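Local coordinates for protein 2,3-dihydroxybenzoate-AMP ligase (Bacillus subtilis, PDB 1MDB) that is an AMP-binding enzyme of the ANL superfamily that holds adenosine monophosphate and 2,3-dihydroxy-benzoic acid, at residues A[43-47]-A[48-52]; A[178-181]-A[182-185]; A[36-39]-A[40-43]. All blocks are in the same frame, centred on the assembly; numbering follows the deposited sequence.

Contact 1: A[43-47]-A[48-52]; sequences AITCG and NTHWS
Thr-45 and His-50 lie side by side across a tight beta hairpin, as a non-hydrogen-bonded antiparallel pair. From CB, the Thr-45 side chain splits into two branches, and both meet the imidazole. Thr-45 CB itself is 3.7 Å from His-50 ND1. The methyl CG2 touches CE1 and ND1 of the same ring, about equally close. The hydroxyl reaches the ring edge, in its plane, and Thr-45 OG1 hydrogen-bonds His-50 ND1 at 3.0 Å. A chi1 of -68° puts OG1 beside the backbone N and CG2 anti to it, and in this setting both branches come against His-50. OG1 also bonds Arg-252, next to the hairpin in the sheet.

Ile-44, Cys-46, Thr-49 and Trp-51 occupy the other face. Ile-44 CD1 touches Trp-51 CE3 at 4.1 Å, and helix 86-98 packs on this side. At the turn, Cys-46 O takes two bonds from Thr-49. Thr-49 OG1 gives Cys-46 O one at 2.8 Å, in the carbonyl plane and on a lone pair. Thr-49 N gives Cys-46 O the other at 3.0 Å, from above that plane. At the far end, Trp-51 O accepts from both Ala-43 N (2.7 Å) and Ile-44 N (3.2 Å). This is a classic beta bulge in a two-residue hairpin closed by a type II' turn, with Gly-47 at positive phi.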
ATOM      1  N   ALA A  43      13.684 -17.695  -3.696  1.00 35.81           N
ATOM      2  CA  ALA A  43      12.492 -16.855  -3.821  1.00 33.18           C
ATOM      3  C   ALA A  43      12.493 -15.749  -2.785  1.00 32.36           C
ATOM      4  O   ALA A  43      12.061 -14.625  -3.057  1.00 32.10           O
ATOM      5  CB  ALA A  43      11.230 -17.704  -3.655  1.00 31.86           C
ATOM      6  N   ILE A  44      12.992 -16.073  -1.599  1.00 30.39           N
ATOM      7  CA  ILE A  44      13.020 -15.126  -0.502  1.00 31.12           C
ATOM      8  C   ILE A  44      14.350 -15.096   0.230  1.00 30.14           C
ATOM      9  O   ILE A  44      14.928 -16.139   0.532  1.00 31.53           O
ATOM     10  CB  ILE A  44      11.937 -15.481   0.524  1.00 31.63           C
ATOM     11  CG1 ILE A  44      10.573 -15.525  -0.162  1.00 32.63           C
ATOM     12  CG2 ILE A  44      11.974 -14.504   1.679  1.00 30.42           C
ATOM     13  CD1 ILE A  44       9.527 -16.262   0.644  1.00 37.47           C
ATOM     14  N   THR A  45      14.820 -13.893   0.524  1.00 29.11           N
ATOM     15  CA  THR A  45      16.061 -13.705   1.252  1.00 30.39           C
ATOM     16  C   THR A  45      15.786 -12.835   2.466  1.00 32.30           C
ATOM     17  O   THR A  45      15.116 -11.807   2.362  1.00 32.18           O
ATOM     18  CB  THR A  45      17.119 -13.025   0.384  1.00 30.30           C
ATOM     19  OG1 THR A  45      17.512 -13.917  -0.661  1.00 27.57           O
ATOM     20  CG2 THR A  45      18.328 -12.642   1.221  1.00 31.07           C
ATOM     21  N   CYS A  46      16.307 -13.245   3.614  1.00 32.56           N
ATOM     22  CA  CYS A  46      16.104 -12.498   4.846  1.00 36.15           C
ATOM     23  C   CYS A  46      17.344 -12.665   5.716  1.00 38.26           C
ATOM     24  O   CYS A  46      17.567 -13.731   6.299  1.00 38.02           O
ATOM     25  CB  CYS A  46      14.865 -13.020   5.575  1.00 34.80           C
ATOM     26  SG  CYS A  46      14.381 -12.019   6.973  1.00 40.03           S
ATOM     27  N   GLY A  47      18.151 -11.612   5.806  1.00 39.64           N
ATOM     28  CA  GLY A  47      19.375 -11.710   6.577  1.00 41.41           C
ATOM     29  C   GLY A  47      20.236 -12.736   5.862  1.00 44.10           C
ATOM     30  O   GLY A  47      20.456 -12.631   4.652  1.00 42.80           O
ATOM     31  N   ASN A  48      20.698 -13.747   6.592  1.00 45.90           N
ATOM     32  CA  ASN A  48      21.534 -14.792   6.002  1.00 48.56           C
ATOM     33  C   ASN A  48      20.745 -16.012   5.534  1.00 48.56           C
ATOM     34  O   ASN A  48      21.321 -16.943   4.978  1.00 49.65           O
ATOM     35  CB  ASN A  48      22.606 -15.238   7.004  1.00 50.81           C
ATOM     36  CG  ASN A  48      23.779 -14.273   7.072  1.00 54.22           C
ATOM     37  OD1 ASN A  48      24.537 -14.265   8.046  1.00 55.46           O
ATOM     38  ND2 ASN A  48      23.944 -13.467   6.029  1.00 54.63           N
ATOM     39  N   THR A  49      19.433 -16.006   5.749  1.00 47.75           N
ATOM     40  CA  THR A  49      18.591 -17.129   5.344  1.00 47.53           C
ATOM     41  C   THR A  49      18.019 -16.943   3.944  1.00 47.77           C
ATOM     42  O   THR A  49      17.874 -15.818   3.467  1.00 47.97           O
ATOM     43  CB  THR A  49      17.424 -17.331   6.324  1.00 48.83           C
ATOM     44  OG1 THR A  49      16.480 -16.259   6.182  1.00 49.46           O
ATOM     45  CG2 THR A  49      17.939 -17.353   7.751  1.00 48.42           C
ATOM     46  N   HIS A  50      17.693 -18.059   3.297  1.00 47.26           N
ATOM     47  CA  HIS A  50      17.140 -18.059   1.946  1.00 46.89           C
ATOM     48  C   HIS A  50      16.111 -19.185   1.840  1.00 46.52           C
ATOM     49  O   HIS A  50      16.204 -20.183   2.555  1.00 46.90           O
ATOM     50  CB  HIS A  50      18.252 -18.307   0.921  1.00 50.94           C
ATOM     51  CG  HIS A  50      19.394 -17.340   1.010  1.00 54.00           C
ATOM     52  ND1 HIS A  50      19.325 -16.053   0.518  1.00 55.24           N
ATOM     53  CD2 HIS A  50      20.637 -17.473   1.534  1.00 54.77           C
ATOM     54  CE1 HIS A  50      20.474 -15.437   0.735  1.00 55.32           C
ATOM     55  NE2 HIS A  50      21.287 -16.276   1.350  1.00 54.91           N
ATOM     56  N   TRP A  51      15.131 -19.022   0.953  1.00 43.90           N
ATOM     57  CA  TRP A  51      14.095 -20.033   0.736  1.00 40.56           C
ATOM     58  C   TRP A  51      13.887 -20.204  -0.757  1.00 40.29           C
ATOM     59  O   TRP A  51      13.587 -19.240  -1.464  1.00 41.54           O
ATOM     60  CB  TRP A  51      12.753 -19.616   1.364  1.00 38.20           C
ATOM     61  CG  TRP A  51      12.571 -19.973   2.805  1.00 35.51           C
ATOM     62  CD1 TRP A  51      13.512 -20.480   3.649  1.00 33.87           C
ATOM     63  CD2 TRP A  51      11.378 -19.802   3.588  1.00 33.95           C
ATOM     64  NE1 TRP A  51      12.988 -20.631   4.907  1.00 35.92           N
ATOM     65  CE2 TRP A  51      11.679 -20.224   4.900  1.00 34.29           C
ATOM     66  CE3 TRP A  51      10.088 -19.329   3.307  1.00 33.16           C
ATOM     67  CZ2 TRP A  51      10.736 -20.187   5.938  1.00 34.21           C
ATOM     68  CZ3 TRP A  51       9.149 -19.291   4.336  1.00 29.07           C
ATOM     69  CH2 TRP A  51       9.480 -19.718   5.636  1.00 32.61           C
ATOM     70  N   SER A  52      14.051 -21.427  -1.239  1.00 38.11           N
ATOM     71  CA  SER A  52      13.854 -21.713  -2.649  1.00 36.65           C
ATOM     72  C   SER A  52      12.358 -21.802  -2.893  1.00 35.21           C
ATOM     73  O   SER A  52      11.583 -21.924  -1.948  1.00 32.45           O
ATOM     74  CB  SER A  52      14.489 -23.054  -3.003  1.00 39.40           C
ATOM     75  OG  SER A  52      13.910 -24.085  -2.221  1.00 38.83           O
TER

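Contact 2: A[178-181]-A[182-185]; sequences EVKS and SDVA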
ATOM      1  N   GLU A 178     -11.250 -28.364  -2.535  1.00 46.81           N
ATOM      2  CA  GLU A 178     -11.008 -27.661  -3.782  1.00 45.79           C
ATOM      3  C   GLU A 178     -11.152 -26.162  -3.591  1.00 43.17           C
ATOM      4  O   GLU A 178     -12.106 -25.698  -2.973  1.00 43.25           O
ATOM      5  CB  GLU A 178     -11.989 -28.112  -4.860  1.00 48.17           C
ATOM      6  CG  GLU A 178     -11.982 -27.200  -6.079  1.00 50.35           C
ATOM      7  CD  GLU A 178     -12.953 -27.646  -7.144  1.00 53.04           C
ATOM      8  OE1 GLU A 178     -14.161 -27.755  -6.837  1.00 56.03           O
ATOM      9  OE2 GLU A 178     -12.510 -27.887  -8.285  1.00 54.36           O
ATOM     10  N   VAL A 179     -10.191 -25.413  -4.116  1.00 40.10           N
ATOM     11  CA  VAL A 179     -10.223 -23.964  -4.035  1.00 37.54           C
ATOM     12  C   VAL A 179     -10.426 -23.470  -5.460  1.00 37.08           C
ATOM     13  O   VAL A 179      -9.662 -23.822  -6.356  1.00 36.19           O
ATOM     14  CB  VAL A 179      -8.897 -23.378  -3.496  1.00 36.17           C
ATOM     15  CG1 VAL A 179      -9.004 -21.869  -3.417  1.00 34.51           C
ATOM     16  CG2 VAL A 179      -8.575 -23.957  -2.128  1.00 34.75           C
ATOM     17  N   LYS A 180     -11.461 -22.663  -5.663  1.00 36.08           N
ATOM     18  CA  LYS A 180     -11.765 -22.121  -6.975  1.00 37.44           C
ATOM     19  C   LYS A 180     -11.084 -20.781  -7.220  1.00 37.70           C
ATOM     20  O   LYS A 180     -10.900 -19.975  -6.307  1.00 38.86           O
ATOM     21  CB  LYS A 180     -13.273 -21.942  -7.139  1.00 40.10           C
ATOM     22  CG  LYS A 180     -14.085 -23.222  -7.065  1.00 43.10           C
ATOM     23  CD  LYS A 180     -15.560 -22.880  -7.158  1.00 45.40           C
ATOM     24  CE  LYS A 180     -16.443 -24.092  -6.986  1.00 48.13           C
ATOM     25  NZ  LYS A 180     -17.874 -23.673  -7.025  1.00 50.38           N
ATOM     26  N   SER A 181     -10.717 -20.558  -8.472  1.00 36.33           N
ATOM     27  CA  SER A 181     -10.063 -19.331  -8.890  1.00 36.87           C
ATOM     28  C   SER A 181     -10.989 -18.146  -8.650  1.00 36.05           C
ATOM     29  O   SER A 181     -10.536 -17.009  -8.525  1.00 36.05           O
ATOM     30  CB  SER A 181      -9.730 -19.413 -10.382  1.00 39.59           C
ATOM     31  OG  SER A 181      -8.454 -18.865 -10.642  1.00 43.76           O
ATOM     32  N   SER A 182     -12.288 -18.420  -8.589  1.00 33.31           N
ATOM     33  CA  SER A 182     -13.273 -17.370  -8.382  1.00 32.66           C
ATOM     34  C   SER A 182     -13.592 -17.109  -6.908  1.00 32.25           C
ATOM     35  O   SER A 182     -14.340 -16.186  -6.588  1.00 30.77           O
ATOM     36  CB  SER A 182     -14.563 -17.715  -9.137  1.00 34.34           C
ATOM     37  OG  SER A 182     -15.078 -18.963  -8.711  1.00 33.44           O
ATOM     38  N   ASP A 183     -13.031 -17.916  -6.012  1.00 31.13           N
ATOM     39  CA  ASP A 183     -13.284 -17.734  -4.586  1.00 33.17           C
ATOM     40  C   ASP A 183     -12.542 -16.504  -4.059  1.00 32.59           C
ATOM     41  O   ASP A 183     -11.521 -16.094  -4.618  1.00 32.34           O
ATOM     42  CB  ASP A 183     -12.810 -18.954  -3.768  1.00 33.67           C
ATOM     43  CG  ASP A 183     -13.625 -20.221  -4.034  1.00 37.13           C
ATOM     44  OD1 ASP A 183     -14.800 -20.124  -4.449  1.00 37.86           O
ATOM     45  OD2 ASP A 183     -13.085 -21.326  -3.798  1.00 38.47           O
ATOM     46  N   VAL A 184     -13.062 -15.909  -2.990  1.00 30.95           N
ATOM     47  CA  VAL A 184     -12.370 -14.785  -2.382  1.00 30.09           C
ATOM     48  C   VAL A 184     -11.107 -15.432  -1.827  1.00 28.84           C
ATOM     49  O   VAL A 184     -11.172 -16.508  -1.232  1.00 31.29           O
ATOM     50  CB  VAL A 184     -13.167 -14.175  -1.210  1.00 30.19           C
ATOM     51  CG1 VAL A 184     -12.291 -13.190  -0.454  1.00 25.82           C
ATOM     52  CG2 VAL A 184     -14.431 -13.480  -1.735  1.00 30.28           C
ATOM     53  N   ALA A 185      -9.962 -14.794  -2.028  1.00 30.02           N
ATOM     54  CA  ALA A 185      -8.699 -15.344  -1.545  1.00 29.52           C
ATOM     55  C   ALA A 185      -8.256 -14.722  -0.222  1.00 28.94           C
ATOM     56  O   ALA A 185      -7.546 -15.353   0.569  1.00 29.91           O
ATOM     57  CB  ALA A 185      -7.623 -15.137  -2.599  1.00 29.54           C
TER
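Asp-183 turns its carboxylate back over the start of a type I beta turn that runs from Lys-180 to Asp-183. The turn leads from a surface loop into strand 184-189. The side chains of Lys-180 and Asp-183 cross at a slant. The carboxylate lies against the near part of the lysine chain: Lys-180 CB is 3.4 Å from Asp-183 OD2, and Lys-180 CD also approaches Asp-183 OD1. Beyond CG the lysine chain is extended and carries its amino group away from the turn. Lys-180 NZ stays 5.4 Å from Asp-183 OD1, too far for a salt bridge, though the opposite charges may still attract weakly. Val-179 makes a lighter contact, its CG1 approaching Asp-183 OD2.

Ser-182 OG sits near Lys-180 CB at 3.8 Å. Ser-181 directs its hydroxyl to Glu-25 O, which ties the turn to a neighbouring loop.

Two bonds join the ends of the turn in opposite senses. Asp-183 N donates to Lys-180 O at 3.0 Å, from well above the carbonyl plane. Asp-183 CG stands beside its own backbone N (chi1 -67°), which brings the carboxylate round to the lysine amide. There Lys-180 N meets Asp-183 OD2 at 2.8 Å, 57° out of the carboxylate plane, with an N-H...O angle of 157°.

Contact 3: A[36-39]-A[40-43]; sequences AKYG and DRIA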
ATOM      1  N   ALA A  36       7.564 -26.145  -9.374  1.00 46.40           N
ATOM      2  CA  ALA A  36       7.892 -27.265 -10.246  1.00 47.78           C
ATOM      3  C   ALA A  36       8.903 -26.882 -11.327  1.00 48.54           C
ATOM      4  O   ALA A  36       9.763 -27.687 -11.690  1.00 49.32           O
ATOM      5  CB  ALA A  36       6.622 -27.803 -10.891  1.00 46.48           C
ATOM      6  N   LYS A  37       8.797 -25.657 -11.836  1.00 48.08           N
ATOM      7  CA  LYS A  37       9.694 -25.176 -12.882  1.00 48.35           C
ATOM      8  C   LYS A  37      11.126 -24.881 -12.422  1.00 47.20           C
ATOM      9  O   LYS A  37      12.087 -25.379 -13.011  1.00 47.33           O
ATOM     10  CB  LYS A  37       9.113 -23.925 -13.534  1.00 49.81           C
ATOM     11  CG  LYS A  37       7.801 -24.157 -14.263  1.00 52.92           C
ATOM     12  CD  LYS A  37       7.393 -22.919 -15.051  1.00 55.73           C
ATOM     13  CE  LYS A  37       6.172 -23.189 -15.922  1.00 58.13           C
ATOM     14  NZ  LYS A  37       5.820 -22.012 -16.770  1.00 58.47           N
ATOM     15  N   TYR A  38      11.271 -24.077 -11.374  1.00 45.53           N
ATOM     16  CA  TYR A  38      12.599 -23.722 -10.877  1.00 43.29           C
ATOM     17  C   TYR A  38      12.714 -23.768  -9.358  1.00 43.68           C
ATOM     18  O   TYR A  38      13.123 -22.797  -8.717  1.00 45.10           O
ATOM     19  CB  TYR A  38      12.967 -22.338 -11.399  1.00 41.79           C
ATOM     20  CG  TYR A  38      11.806 -21.360 -11.435  1.00 40.21           C
ATOM     21  CD1 TYR A  38      11.273 -20.838 -10.262  1.00 39.09           C
ATOM     22  CD2 TYR A  38      11.275 -20.919 -12.654  1.00 39.64           C
ATOM     23  CE1 TYR A  38      10.243 -19.892 -10.294  1.00 39.16           C
ATOM     24  CE2 TYR A  38      10.243 -19.971 -12.699  1.00 37.81           C
ATOM     25  CZ  TYR A  38       9.736 -19.462 -11.509  1.00 38.97           C
ATOM     26  OH  TYR A  38       8.736 -18.512 -11.523  1.00 37.57           O
ATOM     27  N   GLY A  39      12.373 -24.920  -8.793  1.00 42.93           N
ATOM     28  CA  GLY A  39      12.408 -25.093  -7.356  1.00 40.44           C
ATOM     29  C   GLY A  39      13.636 -24.617  -6.608  1.00 38.95           C
ATOM     30  O   GLY A  39      13.523 -24.127  -5.482  1.00 39.31           O
ATOM     31  N   ASP A  40      14.810 -24.755  -7.212  1.00 37.35           N
ATOM     32  CA  ASP A  40      16.035 -24.343  -6.545  1.00 35.55           C
ATOM     33  C   ASP A  40      16.283 -22.841  -6.515  1.00 33.53           C
ATOM     34  O   ASP A  40      17.087 -22.368  -5.720  1.00 30.13           O
ATOM     35  CB  ASP A  40      17.240 -25.049  -7.167  1.00 39.29           C
ATOM     36  CG  ASP A  40      17.824 -26.103  -6.250  1.00 43.26           C
ATOM     37  OD1 ASP A  40      17.226 -26.359  -5.182  1.00 43.29           O
ATOM     38  OD2 ASP A  40      18.878 -26.674  -6.599  1.00 45.40           O
ATOM     39  N   ARG A  41      15.614 -22.083  -7.376  1.00 33.44           N
ATOM     40  CA  ARG A  41      15.812 -20.638  -7.349  1.00 34.05           C
ATOM     41  C   ARG A  41      15.444 -20.105  -5.977  1.00 34.83           C
ATOM     42  O   ARG A  41      14.500 -20.587  -5.348  1.00 34.42           O
ATOM     43  CB  ARG A  41      14.923 -19.920  -8.355  1.00 36.40           C
ATOM     44  CG  ARG A  41      15.270 -20.110  -9.798  1.00 36.78           C
ATOM     45  CD  ARG A  41      14.454 -19.122 -10.619  1.00 35.09           C
ATOM     46  NE  ARG A  41      14.430 -19.490 -12.024  1.00 33.85           N
ATOM     47  CZ  ARG A  41      13.732 -18.851 -12.952  1.00 35.32           C
ATOM     48  NH1 ARG A  41      12.994 -17.802 -12.624  1.00 34.90           N
ATOM     49  NH2 ARG A  41      13.767 -19.269 -14.209  1.00 38.24           N
ATOM     50  N   ILE A  42      16.191 -19.107  -5.522  1.00 34.42           N
ATOM     51  CA  ILE A  42      15.924 -18.475  -4.245  1.00 34.66           C
ATOM     52  C   ILE A  42      14.750 -17.515  -4.470  1.00 36.25           C
ATOM     53  O   ILE A  42      14.798 -16.651  -5.351  1.00 37.32           O
ATOM     54  CB  ILE A  42      17.157 -17.709  -3.766  1.00 34.40           C
ATOM     55  CG1 ILE A  42      18.335 -18.684  -3.658  1.00 36.98           C
ATOM     56  CG2 ILE A  42      16.892 -17.050  -2.422  1.00 33.90           C
ATOM     57  CD1 ILE A  42      18.074 -19.882  -2.730  1.00 35.78           C
ATOM     58  N   ALA A  43      13.684 -17.695  -3.696  1.00 35.81           N
ATOM     59  CA  ALA A  43      12.492 -16.855  -3.821  1.00 33.18           C
ATOM     60  C   ALA A  43      12.493 -15.749  -2.785  1.00 32.36           C
ATOM     61  O   ALA A  43      12.061 -14.625  -3.057  1.00 32.10           O
ATOM     62  CB  ALA A  43      11.230 -17.704  -3.655  1.00 31.86           C
TER
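Arg-41 lays its guanidinium flat on the ring of Tyr-38, with the two planes only 13° apart. The stack is also a cation-pi contact: Arg-41 CZ is 3.7 Å from the Tyr-38 ring centroid and over the face. The overlap is offset. Tyr-38 CD2 sits over the centre of the guanidinium, 3.2 Å from Arg-41 CZ, while Arg-41 NH1 lies toward the rim of the ring, 3.5 Å from Tyr-38 CE2. Arg-41 NE is above the root of the ring, 3.3 Å from Tyr-38 CG. With chi1 at 38° the Tyr-38 ring comes to lie toward the turn, where the extended Arg-41 chain meets its face. The Tyr-38 ring also meets Tyr-53 edge-to-face.

Apolar contact continues down the stems. Arg-41 CG and CD both pack on Tyr-38 CB.

The two residues occupy the ends of a type I beta turn, which links helix 27-38 to strand 42-46 through Gly-39 and Asp-40.

Hydrogen bonding comes from the backbone and from one guanidinium nitrogen. Arg-41 N donates to Tyr-38 O at 2.9 Å, from above the carbonyl plane. Arg-41 NH1 bonds Gly-250 O, which would limit rotation of the guanidinium lying on the tyrosine.

Overall arrangement
Contacts 3 and 1 follow one another along the chain and share Ala-43. Contact 3 brings the chain from helix 27-38 into strand 42-46, and contact 1 turns that strand back as 49-52, the edge of the large mixed sheet. Their centres are 12 Å apart. They also touch directly, with His-50 CB 3.8 Å from Ile-42 CG2. Contact 2 stands apart, at the entry to strand 184-189 in a separate two-stranded sheet. Its nearest atoms are about 17 Å from those of contact 1 and about 16 Å from those of contact 3. None of the three contributes a residue to the pocket of adenosine monophosphate or of 2,3-dihydroxy-benzoic acid; the latter includes His-234 and Lys-519.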